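Local coordinates for protein 2,3-dihydroxybenzoate-AMP ligase (Mycobacterium smegmatis, PDB 5KEI) that is a two-part member of the ANL superfamily of AMP-binding enzymes, with a large N-terminal AMP-binding region and a smaller C-terminal domain, at residues E139-D150 and H168-D179; P202-L211 and L222-Y230. All blocks are in the same frame, centred on the assembly; numbering follows the deposited sequence.

In the fold
Both contacts lie in one seven-stranded mixed beta-sheet of the AMP-binding region, with their centres about 20 Å apart. Contact 1 joins two adjacent parallel strands, 145-149 and 173-177, toward one side of this sheet; contact 2 is the antiparallel hairpin of 207-212 and 222-226 at its other end, and strands 97-101 and 121-124 run between them. Helix 131-141 bridges the two directly: its last turn, leading into contact 1, packs on the hairpin, with V140 CG1 3.7 Å from L222 CD1 and S141 CB 4.1 Å from L210 CD1. Contact 2 is the more central, its centre about 13 Å from that of the chain, against about 20 Å for contact 1.

Contact 1: E139-D150 and H168-D179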
loop_
_atom_site.group_PDB
_atom_site.type_symbol
_atom_site.label_atom_id
_atom_site.label_comp_id
_atom_site.label_asym_id
_atom_site.label_seq_id
_atom_site.Cartn_x
_atom_site.Cartn_y
_atom_site.Cartn_z
ATOM N N GLU A 139 -6.097 -1.247 -16.507
ATOM C CA GLU A 139 -5.817 -2.525 -17.151
ATOM C C GLU A 139 -5.732 -3.690 -16.167
ATOM O O GLU A 139 -6.293 -4.755 -16.419
ATOM C CB GLU A 139 -4.513 -2.434 -17.951
ATOM C CG GLU A 139 -4.549 -3.153 -19.288
ATOM C CD GLU A 139 -3.732 -2.439 -20.362
ATOM O OE1 GLU A 139 -2.666 -1.856 -20.040
ATOM O OE2 GLU A 139 -4.169 -2.457 -21.536
ATOM N N VAL A 140 -5.035 -3.499 -15.051
ATOM C CA VAL A 140 -4.849 -4.596 -14.101
ATOM C C VAL A 140 -6.170 -4.918 -13.373
ATOM O O VAL A 140 -6.500 -6.087 -13.153
ATOM C CB VAL A 140 -3.723 -4.272 -13.084
ATOM C CG1 VAL A 140 -3.628 -5.354 -12.009
ATOM C CG2 VAL A 140 -2.375 -4.134 -13.797
ATOM N N SER A 141 -6.938 -3.880 -13.045
ATOM C CA SER A 141 -8.146 -4.035 -12.238
ATOM C C SER A 141 -9.426 -4.256 -13.043
ATOM O O SER A 141 -10.468 -4.566 -12.458
ATOM C CB SER A 141 -8.347 -2.807 -11.337
ATOM O OG SER A 141 -8.452 -1.616 -12.099
ATOM N N SER A 142 -9.361 -4.077 -14.362
ATOM C CA SER A 142 -10.576 -4.073 -15.192
ATOM C C SER A 142 -11.577 -3.048 -14.661
ATOM O O SER A 142 -12.779 -3.288 -14.669
ATOM C CB SER A 142 -11.233 -5.463 -15.242
ATOM O OG SER A 142 -10.354 -6.419 -15.812
ATOM N N ALA A 143 -11.064 -1.915 -14.191
ATOM C CA ALA A 143 -11.902 -0.843 -13.673
ATOM C C ALA A 143 -13.009 -0.469 -14.653
ATOM O O ALA A 143 -12.800 -0.458 -15.866
ATOM C CB ALA A 143 -11.054 0.382 -13.342
ATOM N N VAL A 144 -14.190 -0.175 -14.118
ATOM C CA VAL A 144 -15.336 0.195 -14.941
ATOM C C VAL A 144 -15.664 1.680 -14.756
ATOM O O VAL A 144 -16.501 2.241 -15.456
ATOM C CB VAL A 144 -16.575 -0.682 -14.616
ATOM C CG1 VAL A 144 -16.176 -2.138 -14.625
ATOM C CG2 VAL A 144 -17.183 -0.311 -13.269
ATOM N N ALA A 145 -14.980 2.320 -13.819
ATOM C CA ALA A 145 -15.229 3.722 -13.544
ATOM C C ALA A 145 -14.022 4.389 -12.892
ATOM O O ALA A 145 -13.023 3.739 -12.589
ATOM C CB ALA A 145 -16.467 3.878 -12.676
ATOM N N LEU A 146 -14.137 5.698 -12.693
ATOM C CA LEU A 146 -13.057 6.522 -12.180
ATOM C C LEU A 146 -13.625 7.717 -11.410
ATOM O O LEU A 146 -14.412 8.493 -11.961
ATOM C CB LEU A 146 -12.177 7.009 -13.322
ATOM C CG LEU A 146 -11.163 8.106 -12.969
ATOM C CD1 LEU A 146 -10.079 7.608 -12.016
ATOM C CD2 LEU A 146 -10.533 8.686 -14.241
ATOM N N VAL A 147 -13.245 7.862 -10.139
ATOM C CA VAL A 147 -13.691 9.003 -9.345
ATOM C C VAL A 147 -12.531 9.974 -9.148
ATOM O O VAL A 147 -11.455 9.575 -8.706
ATOM C CB VAL A 147 -14.246 8.566 -7.988
ATOM C CG1 VAL A 147 -14.679 9.780 -7.171
ATOM C CG2 VAL A 147 -15.413 7.580 -8.187
ATOM N N VAL A 148 -12.745 11.238 -9.511
ATOM C CA VAL A 148 -11.724 12.271 -9.383
ATOM C C VAL A 148 -12.287 13.586 -8.893
ATOM O O VAL A 148 -13.502 13.786 -8.884
ATOM C CB VAL A 148 -11.011 12.554 -10.717
ATOM C CG1 VAL A 148 -9.959 11.496 -11.006
ATOM C CG2 VAL A 148 -12.034 12.690 -11.849
ATOM N N ALA A 149 -11.388 14.484 -8.497
ATOM C CA ALA A 149 -11.745 15.858 -8.148
ATOM C C ALA A 149 -11.005 16.853 -9.057
ATOM O O ALA A 149 -9.963 16.524 -9.632
ATOM C CB ALA A 149 -11.442 16.129 -6.694
ATOM N N ASP A 150 -11.538 18.067 -9.197
ATOM C CA ASP A 150 -10.975 19.018 -10.161
ATOM C C ASP A 150 -9.698 19.703 -9.645
ATOM O O ASP A 150 -9.087 20.499 -10.356
ATOM C CB ASP A 150 -12.024 20.069 -10.570
ATOM C CG ASP A 150 -12.675 20.758 -9.380
ATOM O OD1 ASP A 150 -12.267 20.478 -8.222
ATOM O OD2 ASP A 150 -13.593 21.590 -9.613
ATOM N N HIS A 168 -8.882 2.880 -22.492
ATOM C CA HIS A 168 -9.575 1.833 -21.754
ATOM C C HIS A 168 -11.072 2.091 -21.731
ATOM O O HIS A 168 -11.595 2.679 -20.784
ATOM C CB HIS A 168 -9.003 1.720 -20.346
ATOM C CG HIS A 168 -7.555 1.356 -20.333
ATOM N ND1 HIS A 168 -7.117 0.048 -20.349
ATOM C CD2 HIS A 168 -6.442 2.126 -20.339
ATOM C CE1 HIS A 168 -5.796 0.029 -20.351
ATOM N NE2 HIS A 168 -5.361 1.276 -20.348
ATOM N N PRO A 169 -11.763 1.646 -22.794
ATOM C CA PRO A 169 -13.192 1.891 -23.015
ATOM C C PRO A 169 -14.043 1.255 -21.929
ATOM O O PRO A 169 -15.130 1.758 -21.649
ATOM C CB PRO A 169 -13.461 1.237 -24.375
ATOM C CG PRO A 169 -12.124 1.108 -25.008
ATOM C CD PRO A 169 -11.171 0.863 -23.891
ATOM N N ASP A 170 -13.544 0.183 -21.317
ATOM C CA ASP A 170 -14.242 -0.484 -20.210
ATOM C C ASP A 170 -14.512 0.454 -19.036
ATOM O O ASP A 170 -15.415 0.212 -18.230
ATOM C CB ASP A 170 -13.443 -1.694 -19.720
ATOM C CG ASP A 170 -13.434 -2.837 -20.727
ATOM O OD1 ASP A 170 -14.364 -2.912 -21.565
ATOM O OD2 ASP A 170 -12.502 -3.670 -20.666
ATOM N N VAL A 171 -13.722 1.520 -18.936
ATOM C CA VAL A 171 -13.989 2.558 -17.952
ATOM C C VAL A 171 -15.150 3.361 -18.488
ATOM O O VAL A 171 -14.963 4.340 -19.205
ATOM C CB VAL A 171 -12.758 3.464 -17.691
ATOM C CG1 VAL A 171 -13.066 4.521 -16.634
ATOM C CG2 VAL A 171 -11.548 2.620 -17.282
ATOM N N ARG A 172 -16.352 2.914 -18.150
ATOM C CA ARG A 172 -17.584 3.427 -18.740
ATOM C C ARG A 172 -18.063 4.719 -18.093
ATOM O O ARG A 172 -18.823 5.482 -18.691
ATOM C CB ARG A 172 -18.686 2.366 -18.647
ATOM C CG ARG A 172 -19.402 2.086 -19.965
ATOM C CD ARG A 172 -20.578 1.103 -19.789
ATOM N NE ARG A 172 -21.616 1.222 -20.821
ATOM C CZ ARG A 172 -22.590 2.130 -20.809
ATOM N NH1 ARG A 172 -22.667 3.016 -19.825
ATOM N NH2 ARG A 172 -23.493 2.158 -21.782
ATOM N N HIS A 173 -17.620 4.964 -16.864
ATOM C CA HIS A 173 -18.074 6.129 -16.108
ATOM C C HIS A 173 -16.929 6.915 -15.523
ATOM O O HIS A 173 -16.001 6.346 -14.962
ATOM C CB HIS A 173 -19.004 5.706 -14.970
ATOM C CG HIS A 173 -20.204 4.946 -15.428
ATOM N ND1 HIS A 173 -21.164 5.498 -16.251
ATOM C CD2 HIS A 173 -20.594 3.669 -15.194
ATOM C CE1 HIS A 173 -22.103 4.600 -16.488
ATOM N NE2 HIS A 173 -21.783 3.484 -15.853
ATOM N N VAL A 174 -17.008 8.231 -15.651
ATOM C CA VAL A 174 -16.139 9.120 -14.908
ATOM C C VAL A 174 -16.975 10.022 -14.001
ATOM O O VAL A 174 -17.870 10.721 -14.480
ATOM C CB VAL A 174 -15.282 9.968 -15.841
ATOM C CG1 VAL A 174 -14.364 10.887 -15.026
ATOM C CG2 VAL A 174 -14.480 9.067 -16.771
ATOM N N LEU A 175 -16.691 9.990 -12.696
ATOM C CA LEU A 175 -17.403 10.816 -11.719
ATOM C C LEU A 175 -16.475 11.871 -11.148
ATOM O O LEU A 175 -15.458 11.556 -10.529
ATOM C CB LEU A 175 -17.979 9.963 -10.593
ATOM C CG LEU A 175 -19.141 9.020 -10.931
ATOM C CD1 LEU A 175 -18.625 7.760 -11.597
ATOM C CD2 LEU A 175 -19.932 8.672 -9.677
ATOM N N VAL A 176 -16.824 13.130 -11.369
ATOM C CA VAL A 176 -15.974 14.236 -10.986
ATOM C C VAL A 176 -16.577 15.017 -9.816
ATOM O O VAL A 176 -17.689 15.544 -9.912
ATOM C CB VAL A 176 -15.737 15.193 -12.179
ATOM C CG1 VAL A 176 -14.788 16.327 -11.783
ATOM C CG2 VAL A 176 -15.200 14.419 -13.369
ATOM N N ASP A 177 -15.840 15.067 -8.711
ATOM C CA ASP A 177 -16.175 15.944 -7.598
ATOM C C ASP A 177 -15.732 17.361 -7.974
ATOM O O ASP A 177 -14.568 17.726 -7.786
ATOM C CB ASP A 177 -15.498 15.460 -6.305
ATOM C CG ASP A 177 -15.933 16.243 -5.071
ATOM O OD1 ASP A 177 -17.136 16.536 -4.937
ATOM O OD2 ASP A 177 -15.067 16.556 -4.222
ATOM N N GLY A 178 -16.660 18.142 -8.525
ATOM C CA GLY A 178 -16.360 19.455 -9.075
ATOM C C GLY A 178 -16.929 19.659 -10.479
ATOM O O GLY A 178 -17.980 19.108 -10.809
ATOM N N ASP A 179 -16.244 20.460 -11.296
ATOM C CA ASP A 179 -16.701 20.767 -12.651
ATOM C C ASP A 179 -16.566 19.545 -13.538
ATOM O O ASP A 179 -15.469 19.253 -14.023
ATOM C CB ASP A 179 -15.907 21.927 -13.268
ATOM C CG ASP A 179 -16.027 23.216 -12.471
ATOM O OD1 ASP A 179 -17.068 23.400 -11.805
ATOM O OD2 ASP A 179 -15.087 24.051 -12.528
HETATM O O HOH W 1 -13.541 19.571 -5.789
#
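V148 and V176 meet methyl to methyl through their first torsions: chi1 of -79° sets V148 CG2 between its backbone N and carbonyl carbon, while chi1 of -177° leaves V176 CG2 anti to the carbonyl carbon, and the two CG2 atoms come within 3.9 Å. At the strand ends, chi1 of 52° folds the D150 carboxylate back so that its oxygens divide the work. OD2 accepts a weak bond from D179 N at 3.3 Å, and OD1 takes a water that also donates to D177 O. Between these parallel strands, L146 O receives L175 N at 2.8 Å and V148 O receives D177 N at 2.7 Å, both nearly straight. Upstream, V144 O is gripped twice, by R172 N from above the carbonyl plane and by H173 N within it. E139 sets its carboxylate nearly perpendicular to the H168 ring, OE2 3.2 Å from CE1 at the edge. Helix 158-167 completes a beta-alpha-beta crossover and covers L146 and V174; W186 touches V147, L175 and D177 on the other face. The middle thus rests on backbone bonds and apolar packing, whereas D150 OD2 and D179 OD2, 4.1 Å apart, probably repel, an effect R158 beside both may offset.

Contact 2: P202-L211 and L222-Y230; sequences PDPAAPALLL and LIPRTHQDY
A208 places its CB over the centre of the H227 imidazole, a CH-pi contact 3.4 Å from the ring centroid and 8° off its normal. P204 O lies at the edge of that ring and accepts Q228 N at 2.9 Å, joining the turn D203-A206 to the first turn of the helix. Water 2 links H227 NE2 to P207 O, while ND1 is hydrogen-bonded to L47 N, so both ring nitrogens have partners and the ring's rotation is probably fixed. A208 owes its position to a classic beta bulge: its N meets R225 O at 2.8 Å, and L209 N reaches the same oxygen only weakly. Beyond the bulge, regular antiparallel pairing resumes, with I223 N on L211 O at 2.7 Å. L211 CD1 presses on R225 CG at 3.5 Å, and L209 CD1 sits over one face of Y230, toward the rim. R225, its chain bent at chi2 (-72°) and chi3, brings NE and NH2 side-on to D229 OD2 in a salt bridge, with Y230 CD1 over one guanidinium face. D229 also forms a capping box with T226, D229 N donating to OG1 at 3.1 Å. This hairpin closes one end of the sheet: strand 121-124 pairs with L210, helix 131-141 packs on L210 and L222, and helix 258-262 covers L211, R225 and Y230, whose OH bonds to N258.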
loop_
_atom_site.group_PDB
_atom_site.type_symbol
_atom_site.label_atom_id
_atom_site.label_comp_id
_atom_site.label_asym_id
_atom_site.label_seq_id
_atom_site.Cartn_x
_atom_site.Cartn_y
_atom_site.Cartn_z
ATOM N N PRO A 202 -20.808 -9.813 -0.469
ATOM C CA PRO A 202 -19.445 -10.250 -0.801
ATOM C C PRO A 202 -18.947 -11.297 0.182
ATOM O O PRO A 202 -19.428 -11.371 1.316
ATOM C CB PRO A 202 -18.612 -8.969 -0.679
ATOM C CG PRO A 202 -19.584 -7.850 -0.705
ATOM C CD PRO A 202 -20.846 -8.389 -0.099
ATOM N N ASP A 203 -18.006 -12.115 -0.268
ATOM C CA ASP A 203 -17.277 -13.011 0.613
ATOM C C ASP A 203 -16.320 -12.146 1.427
ATOM O O ASP A 203 -15.526 -11.410 0.849
ATOM C CB ASP A 203 -16.533 -14.052 -0.212
ATOM C CG ASP A 203 -15.866 -15.100 0.622
ATOM O OD1 ASP A 203 -15.789 -14.937 1.856
ATOM O OD2 ASP A 203 -15.391 -16.092 0.026
ATOM N N PRO A 204 -16.410 -12.205 2.767
ATOM C CA PRO A 204 -15.539 -11.349 3.577
ATOM C C PRO A 204 -14.058 -11.752 3.473
ATOM O O PRO A 204 -13.161 -10.942 3.750
ATOM C CB PRO A 204 -16.093 -11.536 4.999
ATOM C CG PRO A 204 -16.816 -12.823 4.969
ATOM C CD PRO A 204 -17.407 -12.907 3.592
ATOM N N ALA A 205 -13.805 -12.981 3.044
ATOM C CA ALA A 205 -12.448 -13.414 2.758
ATOM C C ALA A 205 -12.031 -13.121 1.296
ATOM O O ALA A 205 -10.971 -13.558 0.857
ATOM C CB ALA A 205 -12.301 -14.895 3.063
ATOM N N ALA A 206 -12.871 -12.389 0.561
ATOM C CA ALA A 206 -12.554 -11.886 -0.777
ATOM C C ALA A 206 -12.116 -10.425 -0.660
ATOM O O ALA A 206 -12.375 -9.804 0.378
ATOM C CB ALA A 206 -13.779 -12.014 -1.710
ATOM N N PRO A 207 -11.459 -9.870 -1.713
ATOM C CA PRO A 207 -11.001 -8.475 -1.700
ATOM C C PRO A 207 -12.094 -7.459 -1.396
ATOM O O PRO A 207 -13.147 -7.510 -1.997
ATOM C CB PRO A 207 -10.477 -8.270 -3.129
ATOM C CG PRO A 207 -9.989 -9.598 -3.524
ATOM C CD PRO A 207 -10.940 -10.583 -2.902
ATOM N N ALA A 208 -11.825 -6.546 -0.466
ATOM C CA ALA A 208 -12.721 -5.444 -0.201
ATOM C C ALA A 208 -12.295 -4.255 -1.038
ATOM O O ALA A 208 -13.141 -3.558 -1.601
ATOM C CB ALA A 208 -12.711 -5.081 1.274
ATOM N N LEU A 209 -10.979 -4.016 -1.099
ATOM C CA LEU A 209 -10.426 -2.931 -1.914
ATOM C C LEU A 209 -9.043 -3.308 -2.442
ATOM O O LEU A 209 -8.464 -4.299 -1.997
ATOM C CB LEU A 209 -10.349 -1.617 -1.112
ATOM C CG LEU A 209 -9.721 -1.601 0.293
ATOM C CD1 LEU A 209 -8.219 -1.832 0.263
ATOM C CD2 LEU A 209 -10.002 -0.284 0.993
ATOM N N LEU A 210 -8.507 -2.526 -3.380
ATOM C CA LEU A 210 -7.118 -2.733 -3.818
ATOM C C LEU A 210 -6.252 -1.530 -3.406
ATOM O O LEU A 210 -6.578 -0.368 -3.688
ATOM C CB LEU A 210 -7.035 -2.963 -5.334
ATOM C CG LEU A 210 -7.979 -4.042 -5.910
ATOM C CD1 LEU A 210 -7.945 -4.102 -7.435
ATOM C CD2 LEU A 210 -7.699 -5.427 -5.336
ATOM N N LEU A 211 -5.160 -1.801 -2.710
ATOM C CA LEU A 211 -4.184 -0.745 -2.432
ATOM C C LEU A 211 -3.145 -0.729 -3.541
ATOM O O LEU A 211 -3.009 -1.691 -4.298
ATOM C CB LEU A 211 -3.511 -0.949 -1.074
ATOM C CG LEU A 211 -4.400 -1.002 0.172
ATOM C CD1 LEU A 211 -3.605 -1.521 1.347
ATOM C CD2 LEU A 211 -4.944 0.381 0.507
ATOM N N LEU A 222 -1.038 -3.838 -7.723
ATOM C CA LEU A 222 -2.230 -3.697 -6.904
ATOM C C LEU A 222 -2.274 -4.796 -5.840
ATOM O O LEU A 222 -2.017 -5.974 -6.102
ATOM C CB LEU A 222 -3.505 -3.724 -7.764
ATOM C CG LEU A 222 -3.606 -2.607 -8.804
ATOM C CD1 LEU A 222 -4.839 -2.748 -9.684
ATOM C CD2 LEU A 222 -3.555 -1.236 -8.133
ATOM N N ILE A 223 -2.606 -4.382 -4.629
ATOM C CA ILE A 223 -2.591 -5.264 -3.478
ATOM C C ILE A 223 -4.005 -5.485 -2.991
ATOM O O ILE A 223 -4.674 -4.528 -2.570
ATOM C CB ILE A 223 -1.726 -4.662 -2.343
ATOM C CG1 ILE A 223 -0.263 -4.579 -2.793
ATOM C CG2 ILE A 223 -1.851 -5.483 -1.081
ATOM C CD1 ILE A 223 0.578 -3.601 -1.996
ATOM N N PRO A 224 -4.481 -6.740 -3.050
ATOM C CA PRO A 224 -5.855 -6.991 -2.593
ATOM C C PRO A 224 -5.903 -7.158 -1.072
ATOM O O PRO A 224 -5.144 -7.935 -0.482
ATOM C CB PRO A 224 -6.238 -8.279 -3.318
ATOM C CG PRO A 224 -4.942 -9.002 -3.479
ATOM C CD PRO A 224 -3.849 -7.956 -3.585
ATOM N N ARG A 225 -6.761 -6.387 -0.426
ATOM C CA ARG A 225 -6.939 -6.579 1.005
ATOM C C ARG A 225 -8.358 -7.073 1.179
ATOM O O ARG A 225 -9.306 -6.488 0.647
ATOM C CB ARG A 225 -6.668 -5.293 1.795
ATOM C CG ARG A 225 -5.321 -4.613 1.475
ATOM C CD ARG A 225 -4.102 -5.369 2.031
ATOM N NE ARG A 225 -4.275 -5.633 3.461
ATOM C CZ ARG A 225 -3.643 -5.005 4.449
ATOM N NH1 ARG A 225 -2.731 -4.076 4.196
ATOM N NH2 ARG A 225 -3.914 -5.341 5.696
ATOM N N THR A 226 -8.501 -8.187 1.874
ATOM C CA THR A 226 -9.820 -8.744 2.088
ATOM C C THR A 226 -10.541 -7.971 3.177
ATOM O O THR A 226 -9.919 -7.222 3.935
ATOM C CB THR A 226 -9.732 -10.210 2.469
ATOM O OG1 THR A 226 -9.091 -10.323 3.745
ATOM C CG2 THR A 226 -8.923 -10.952 1.443
ATOM N N HIS A 227 -11.859 -8.141 3.238
ATOM C CA HIS A 227 -12.665 -7.559 4.308
ATOM C C HIS A 227 -12.120 -8.020 5.653
ATOM O O HIS A 227 -11.914 -7.212 6.564
ATOM C CB HIS A 227 -14.143 -7.958 4.181
ATOM C CG HIS A 227 -14.815 -7.454 2.942
ATOM N ND1 HIS A 227 -15.486 -6.245 2.894
ATOM C CD2 HIS A 227 -14.965 -8.009 1.716
ATOM C CE1 HIS A 227 -15.993 -6.071 1.691
ATOM N NE2 HIS A 227 -15.694 -7.129 0.953
ATOM N N GLN A 228 -11.876 -9.323 5.753
ATOM C CA GLN A 228 -11.409 -9.930 6.991
ATOM C C GLN A 228 -10.143 -9.238 7.500
ATOM O O GLN A 228 -10.054 -8.871 8.685
ATOM C CB GLN A 228 -11.141 -11.427 6.792
ATOM C CG GLN A 228 -12.385 -12.331 6.531
ATOM C CD GLN A 228 -13.174 -12.674 7.813
ATOM O OE1 GLN A 228 -13.181 -11.904 8.767
ATOM N NE2 GLN A 228 -13.825 -13.846 7.830
ATOM N N ASP A 229 -9.159 -9.048 6.615
ATOM C CA ASP A 229 -7.852 -8.685 7.118
ATOM C C ASP A 229 -7.744 -7.177 7.273
ATOM O O ASP A 229 -6.993 -6.699 8.123
ATOM C CB ASP A 229 -6.696 -9.217 6.258
ATOM C CG ASP A 229 -6.568 -8.539 4.912
ATOM O OD1 ASP A 229 -7.192 -8.978 3.943
ATOM O OD2 ASP A 229 -5.883 -7.494 4.849
ATOM N N TYR A 230 -8.536 -6.429 6.510
ATOM C CA TYR A 230 -8.445 -4.972 6.555
ATOM C C TYR A 230 -9.202 -4.432 7.781
ATOM O O TYR A 230 -8.750 -3.482 8.424
ATOM C CB TYR A 230 -8.946 -4.346 5.231
ATOM C CG TYR A 230 -8.180 -3.067 4.950
ATOM C CD1 TYR A 230 -6.786 -3.142 4.859
ATOM C CD2 TYR A 230 -8.782 -1.846 4.664
ATOM C CE1 TYR A 230 -6.005 -2.062 4.589
ATOM C CE2 TYR A 230 -7.967 -0.707 4.360
ATOM C CZ TYR A 230 -6.574 -0.845 4.333
ATOM O OH TYR A 230 -5.693 0.176 4.062
HETATM O O HOH W 2 -16.094 -7.074 -2.142
#